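Local atomic coordinates of glycoside hydrolase (Streptococcus pneumoniae serotype 4, PDB entry 6ORH), a protein that probably hydrolyses alpha-L-fucosidic linkages, helping to break down host-derived carbohydrate antigens as a member of glycoside hydrolase family 29. Residues A[355-360]-A[439-444]; A[389-394]-A[431-436]. The protein carries 2 engineered substitutions. One frame throughout, in Å; residues are numbered along the deposited sequence.

Interaction 1 of 2, residues A[355-360]-A[439-444]; sequences SWASDA and LPLLTK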
loop_
_atom_site.group_PDB
_atom_site.type_symbol
_atom_site.label_atom_id
_atom_site.label_comp_id
_atom_site.label_asym_id
_atom_site.label_seq_id
_atom_site.Cartn_x
_atom_site.Cartn_y
_atom_site.Cartn_z
ATOM N N SER A 355 -21.848 1.830 -20.775
ATOM C CA SER A 355 -21.498 1.716 -19.361
ATOM C C SER A 355 -22.630 1.066 -18.557
ATOM O O SER A 355 -23.765 0.970 -19.029
ATOM C CB SER A 355 -21.180 3.060 -18.792
ATOM O OG SER A 355 -22.389 3.742 -18.551
ATOM N N TRP A 356 -22.297 0.643 -17.326
ATOM C CA TRP A 356 -23.206 -0.012 -16.404
ATOM C C TRP A 356 -23.404 0.892 -15.187
ATOM O O TRP A 356 -22.503 1.647 -14.844
ATOM C CB TRP A 356 -22.653 -1.378 -15.958
ATOM C CG TRP A 356 -23.302 -1.919 -14.721
ATOM C CD1 TRP A 356 -24.423 -2.700 -14.642
ATOM C CD2 TRP A 356 -22.892 -1.686 -13.352
ATOM N NE1 TRP A 356 -24.734 -2.982 -13.333
ATOM C CE2 TRP A 356 -23.808 -2.367 -12.516
ATOM C CE3 TRP A 356 -21.852 -0.955 -12.751
ATOM C CZ2 TRP A 356 -23.716 -2.351 -11.121
ATOM C CZ3 TRP A 356 -21.757 -0.956 -11.366
ATOM C CH2 TRP A 356 -22.662 -1.648 -10.555
ATOM N N ALA A 357 -24.589 0.817 -14.590
ATOM C CA ALA A 357 -24.943 1.525 -13.363
ATOM C C ALA A 357 -26.022 0.724 -12.654
ATOM O O ALA A 357 -26.717 -0.075 -13.294
ATOM C CB ALA A 357 -25.421 2.928 -13.668
ATOM N N SER A 358 -26.134 0.900 -11.330
ATOM C CA SER A 358 -27.194 0.283 -10.548
ATOM C C SER A 358 -27.525 1.150 -9.337
ATOM O O SER A 358 -26.618 1.630 -8.650
ATOM C CB SER A 358 -26.822 -1.094 -10.100
ATOM O OG SER A 358 -27.891 -1.647 -9.338
ATOM N N ASP A 359 -28.825 1.313 -9.073
ATOM C CA ASP A 359 -29.298 2.003 -7.883
ATOM C C ASP A 359 -29.701 0.984 -6.815
ATOM O O ASP A 359 -30.397 1.326 -5.858
ATOM C CB ASP A 359 -30.445 2.960 -8.237
ATOM C CG ASP A 359 -31.638 2.241 -8.849
ATOM O OD1 ASP A 359 -31.512 1.031 -9.129
ATOM O OD2 ASP A 359 -32.672 2.901 -9.074
ATOM N N ALA A 360 -29.273 -0.275 -6.968
ATOM C CA ALA A 360 -29.603 -1.316 -6.003
ATOM C C ALA A 360 -28.907 -1.038 -4.672
ATOM O O ALA A 360 -27.901 -0.330 -4.644
ATOM C CB ALA A 360 -29.200 -2.676 -6.514
ATOM N N LEU A 439 -24.958 6.297 -6.546
ATOM C CA LEU A 439 -25.148 5.031 -7.234
ATOM C C LEU A 439 -23.955 4.773 -8.154
ATOM O O LEU A 439 -23.524 5.670 -8.870
ATOM C CB LEU A 439 -26.504 4.996 -7.957
ATOM C CG LEU A 439 -26.632 5.765 -9.267
ATOM C CD1 LEU A 439 -26.170 4.916 -10.444
ATOM C CD2 LEU A 439 -28.074 6.212 -9.496
ATOM N N PRO A 440 -23.351 3.561 -8.121
ATOM C CA PRO A 440 -22.113 3.334 -8.865
ATOM C C PRO A 440 -22.333 3.180 -10.364
ATOM O O PRO A 440 -23.362 2.624 -10.768
ATOM C CB PRO A 440 -21.506 2.063 -8.264
ATOM C CG PRO A 440 -22.656 1.372 -7.529
ATOM C CD PRO A 440 -23.683 2.446 -7.220
ATOM N N LEU A 441 -21.359 3.692 -11.135
ATOM C CA LEU A 441 -21.220 3.436 -12.568
ATOM C C LEU A 441 -19.843 2.829 -12.813
ATOM O O LEU A 441 -18.835 3.262 -12.229
ATOM C CB LEU A 441 -21.326 4.733 -13.372
ATOM C CG LEU A 441 -22.664 5.460 -13.296
ATOM C CD1 LEU A 441 -22.556 6.597 -12.294
ATOM C CD2 LEU A 441 -23.041 6.012 -14.668
ATOM N N LEU A 442 -19.780 1.882 -13.755
ATOM C CA LEU A 442 -18.494 1.413 -14.247
ATOM C C LEU A 442 -18.609 1.345 -15.765
ATOM O O LEU A 442 -19.689 1.006 -16.269
ATOM C CB LEU A 442 -18.175 0.016 -13.709
ATOM C CG LEU A 442 -17.857 -0.126 -12.217
ATOM C CD1 LEU A 442 -17.727 -1.604 -11.890
ATOM C CD2 LEU A 442 -16.552 0.604 -11.885
ATOM N N THR A 443 -17.506 1.634 -16.464
ATOM C CA THR A 443 -17.512 1.633 -17.922
ATOM C C THR A 443 -16.909 0.354 -18.491
ATOM O O THR A 443 -17.114 0.055 -19.672
ATOM C CB THR A 443 -16.758 2.837 -18.494
ATOM O OG1 THR A 443 -15.363 2.778 -18.150
ATOM C CG2 THR A 443 -17.362 4.151 -18.046
ATOM N N LYS A 444 -16.190 -0.397 -17.668
ATOM C CA LYS A 444 -15.351 -1.477 -18.164
ATOM C C LYS A 444 -14.870 -2.325 -16.988
ATOM O O LYS A 444 -14.551 -1.797 -15.900
ATOM C CB LYS A 444 -14.105 -0.864 -18.815
ATOM C CG LYS A 444 -13.139 -1.812 -19.518
ATOM C CD LYS A 444 -11.929 -0.981 -19.920
ATOM C CE LYS A 444 -10.665 -1.769 -20.126
ATOM N NZ LYS A 444 -9.583 -0.869 -20.547
#

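Interaction 2 of 2, residues A[389-394]-A[431-436]; sequences QRIAAF and VVITES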
loop_
_atom_site.group_PDB
_atom_site.type_symbol
_atom_site.label_atom_id
_atom_site.label_comp_id
_atom_site.label_asym_id
_atom_site.label_seq_id
_atom_site.Cartn_x
_atom_site.Cartn_y
_atom_site.Cartn_z
ATOM N N GLN A 389 -16.634 10.956 -9.282
ATOM C CA GLN A 389 -16.059 9.778 -8.638
ATOM C C GLN A 389 -16.926 9.365 -7.447
ATOM O O GLN A 389 -17.344 10.220 -6.641
ATOM C CB GLN A 389 -14.653 10.158 -8.137
ATOM C CG GLN A 389 -13.847 8.969 -7.611
ATOM C CD GLN A 389 -12.424 9.309 -7.220
ATOM O OE1 GLN A 389 -12.006 10.464 -7.345
ATOM N NE2 GLN A 389 -11.677 8.300 -6.770
ATOM N N ARG A 390 -17.173 8.053 -7.287
ATOM C CA ARG A 390 -18.182 7.612 -6.324
ATOM C C ARG A 390 -17.727 6.463 -5.434
ATOM O O ARG A 390 -17.987 6.483 -4.227
ATOM C CB ARG A 390 -19.457 7.167 -7.076
ATOM C CG ARG A 390 -20.065 8.261 -7.950
ATOM C CD ARG A 390 -21.109 7.714 -8.949
ATOM N NE ARG A 390 -21.621 8.846 -9.682
ATOM C CZ ARG A 390 -22.911 9.164 -9.850
ATOM N NH1 ARG A 390 -23.873 8.358 -9.408
ATOM N NH2 ARG A 390 -23.219 10.265 -10.500
ATOM N N ILE A 391 -17.059 5.445 -6.008
ATOM C CA ILE A 391 -16.831 4.199 -5.282
ATOM C C ILE A 391 -15.799 4.413 -4.184
ATOM O O ILE A 391 -14.759 5.006 -4.454
ATOM C CB ILE A 391 -16.412 3.069 -6.240
ATOM C CG1 ILE A 391 -17.617 2.704 -7.109
ATOM C CG2 ILE A 391 -15.916 1.857 -5.455
ATOM C CD1 ILE A 391 -17.250 1.854 -8.336
ATOM N N ALA A 392 -16.091 3.903 -2.989
ATOM C CA ALA A 392 -15.203 4.057 -1.848
ATOM C C ALA A 392 -14.683 2.724 -1.318
ATOM O O ALA A 392 -13.745 2.710 -0.503
ATOM C CB ALA A 392 -15.932 4.836 -0.760
ATOM N N ALA A 393 -15.302 1.589 -1.722
ATOM C CA ALA A 393 -14.776 0.292 -1.307
ATOM C C ALA A 393 -15.305 -0.794 -2.227
ATOM O O ALA A 393 -16.484 -0.776 -2.584
ATOM C CB ALA A 393 -15.175 -0.047 0.118
ATOM N N PHE A 394 -14.423 -1.727 -2.578
ATOM C CA PHE A 394 -14.860 -2.857 -3.400
ATOM C C PHE A 394 -13.947 -4.048 -3.115
ATOM O O PHE A 394 -12.832 -3.897 -2.599
ATOM C CB PHE A 394 -14.873 -2.468 -4.891
ATOM C CG PHE A 394 -13.479 -2.330 -5.454
ATOM C CD1 PHE A 394 -12.767 -1.148 -5.251
ATOM C CD2 PHE A 394 -12.822 -3.409 -6.043
ATOM C CE1 PHE A 394 -11.437 -1.050 -5.644
ATOM C CE2 PHE A 394 -11.493 -3.314 -6.433
ATOM C CZ PHE A 394 -10.810 -2.112 -6.272
ATOM N N VAL A 431 -17.155 -9.078 -8.825
ATOM C CA VAL A 431 -16.762 -7.737 -8.407
ATOM C C VAL A 431 -17.865 -7.249 -7.476
ATOM O O VAL A 431 -19.045 -7.167 -7.856
ATOM C CB VAL A 431 -16.533 -6.806 -9.617
ATOM C CG1 VAL A 431 -16.277 -5.357 -9.182
ATOM C CG2 VAL A 431 -15.326 -7.301 -10.411
ATOM N N VAL A 432 -17.477 -6.896 -6.235
ATOM C CA VAL A 432 -18.467 -6.521 -5.242
ATOM C C VAL A 432 -18.174 -5.096 -4.791
ATOM O O VAL A 432 -17.128 -4.852 -4.186
ATOM C CB VAL A 432 -18.502 -7.492 -4.048
ATOM C CG1 VAL A 432 -19.632 -7.146 -3.080
ATOM C CG2 VAL A 432 -18.629 -8.950 -4.490
ATOM N N ILE A 433 -19.143 -4.206 -5.030
ATOM C CA ILE A 433 -19.072 -2.812 -4.596
ATOM C C ILE A 433 -19.752 -2.716 -3.228
ATOM O O ILE A 433 -20.956 -2.944 -3.122
ATOM C CB ILE A 433 -19.693 -1.851 -5.630
ATOM C CG1 ILE A 433 -18.984 -1.960 -6.990
ATOM C CG2 ILE A 433 -19.698 -0.411 -5.106
ATOM C CD1 ILE A 433 -19.682 -1.204 -8.087
ATOM N N THR A 434 -19.008 -2.280 -2.196
ATOM C CA THR A 434 -19.493 -2.352 -0.817
ATOM C C THR A 434 -19.747 -0.973 -0.212
ATOM O O THR A 434 -20.481 -0.828 0.775
ATOM C CB THR A 434 -18.595 -3.228 0.066
ATOM O OG1 THR A 434 -17.301 -2.606 0.202
ATOM C CG2 THR A 434 -18.462 -4.634 -0.478
ATOM N N GLU A 435 -19.114 0.055 -0.779
ATOM C CA GLU A 435 -19.370 1.418 -0.324
ATOM C C GLU A 435 -19.235 2.391 -1.496
ATOM O O GLU A 435 -18.326 2.251 -2.309
ATOM C CB GLU A 435 -18.387 1.799 0.796
ATOM C CG GLU A 435 -18.813 3.091 1.457
ATOM C CD GLU A 435 -17.866 3.577 2.532
ATOM O OE1 GLU A 435 -17.570 2.771 3.436
ATOM O OE2 GLU A 435 -17.508 4.793 2.510
ATOM N N SER A 436 -20.158 3.363 -1.613
ATOM C CA SER A 436 -20.144 4.306 -2.709
ATOM C C SER A 436 -20.886 5.566 -2.290
ATOM O O SER A 436 -21.912 5.478 -1.594
ATOM C CB SER A 436 -20.725 3.668 -3.970
ATOM O OG SER A 436 -20.578 4.494 -5.100
#

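Interaction 1 of 2, residues A[355-360]-A[439-444]
W356 and A357 pair with L442 and L441 in a short antiparallel ladder, where strand 356-357 forms one edge, within this chain, of a sheet of the F5/8 type C-like domain. W356 N donates to L442 O at 2.8 Å, nearly along the C=O axis, and L442 N returns a bond to W356 O at 2.9 Å. Past this pair, S358 N reaches P440 O only weakly, at 3.3 Å. P440 has no N-H to give, which this end tolerates, while its carbonyl still accepts.

W356 and L442 lie side by side on one face. The indole CG is anti to the backbone N (chi1 162°), and indole CE3 comes within 3.9 Å of L442 CB. Its far corner, CH2, approaches P440 CG. I364, L366 and I433 of the facing sheet also pack on the indole. On the other face A357 CB fits against L441 CG at 3.8 Å and L439 CD1 at 3.9 Å.

T443 and H346, which bonds to S355 O, are calcium-site residues, though no calcium is bound to this chain here. Two good backbone bonds and one weak one hold the edge strand, and P336 O, satisfying the indole NE1, helps fix the ring against the other sheet.

Interaction 2 of 2, residues A[389-394]-A[431-436]
The flat groups that meet here are the peptide carbonyls of E435 and A393, and each takes two N-H groups on one face. A392 N lies 2.9 Å from E435 O and stands well above the carbonyl plane, while A393 N, at 3.2 Å and less tilted, comes from the same face. The pattern repeats in reverse: T434 N, 3.0 Å from A393 O, and E435 N, at 3.3 Å, share one face of that carbonyl. The phenyl ring of F394 leads away from strand 431-436 and packs on L381 of the facing sheet.

The methyls of A392 and A393 suit the bulged side, being small enough for T434 and E435 to come close. A393 CB sits 3.3 Å from T434 OG1 and also touches E435 CB. E435 extends from a CG anti to its backbone N (chi1 -169°), and its OE2 lies 3.6 Å from the methyl of A392. T434 OG1 bonds to E237 of the second subunit, so this margin also belongs to the dimer contact. The opposite face, turned to the other sheet, suits the apolar I391 and I433, which cross at about a right angle and meet through their CD1 methyls, 3.9 Å apart. S436 OG lies against R390 CB but has its hydrogen bond with A438 O.

Two classic beta bulges thus follow one another, one on each strand, within an antiparallel pair of a beta-sandwich domain.

In the fold
From the N terminus, the TIM-barrel domain of the fucosidase family comes first, and the chain has already laid down strand 332-334 of the beta-sandwich when it reaches 355-360. It runs through 389-394 and, after the strands between, comes back beside it as 431-436, where interaction 2 closes the shorter loop. Soon 439-444 returns to 355-360, so interaction 1 closes a longer loop that encloses that of interaction 2; the two nest and do not cross. Each contact belongs to a different sheet, and the short link between strands 428-436 and 441-448 carries the chain across. The sheets meet where P440 packs on I433 and L442 on I391, while R390 NH1 probably bonds to L439 O.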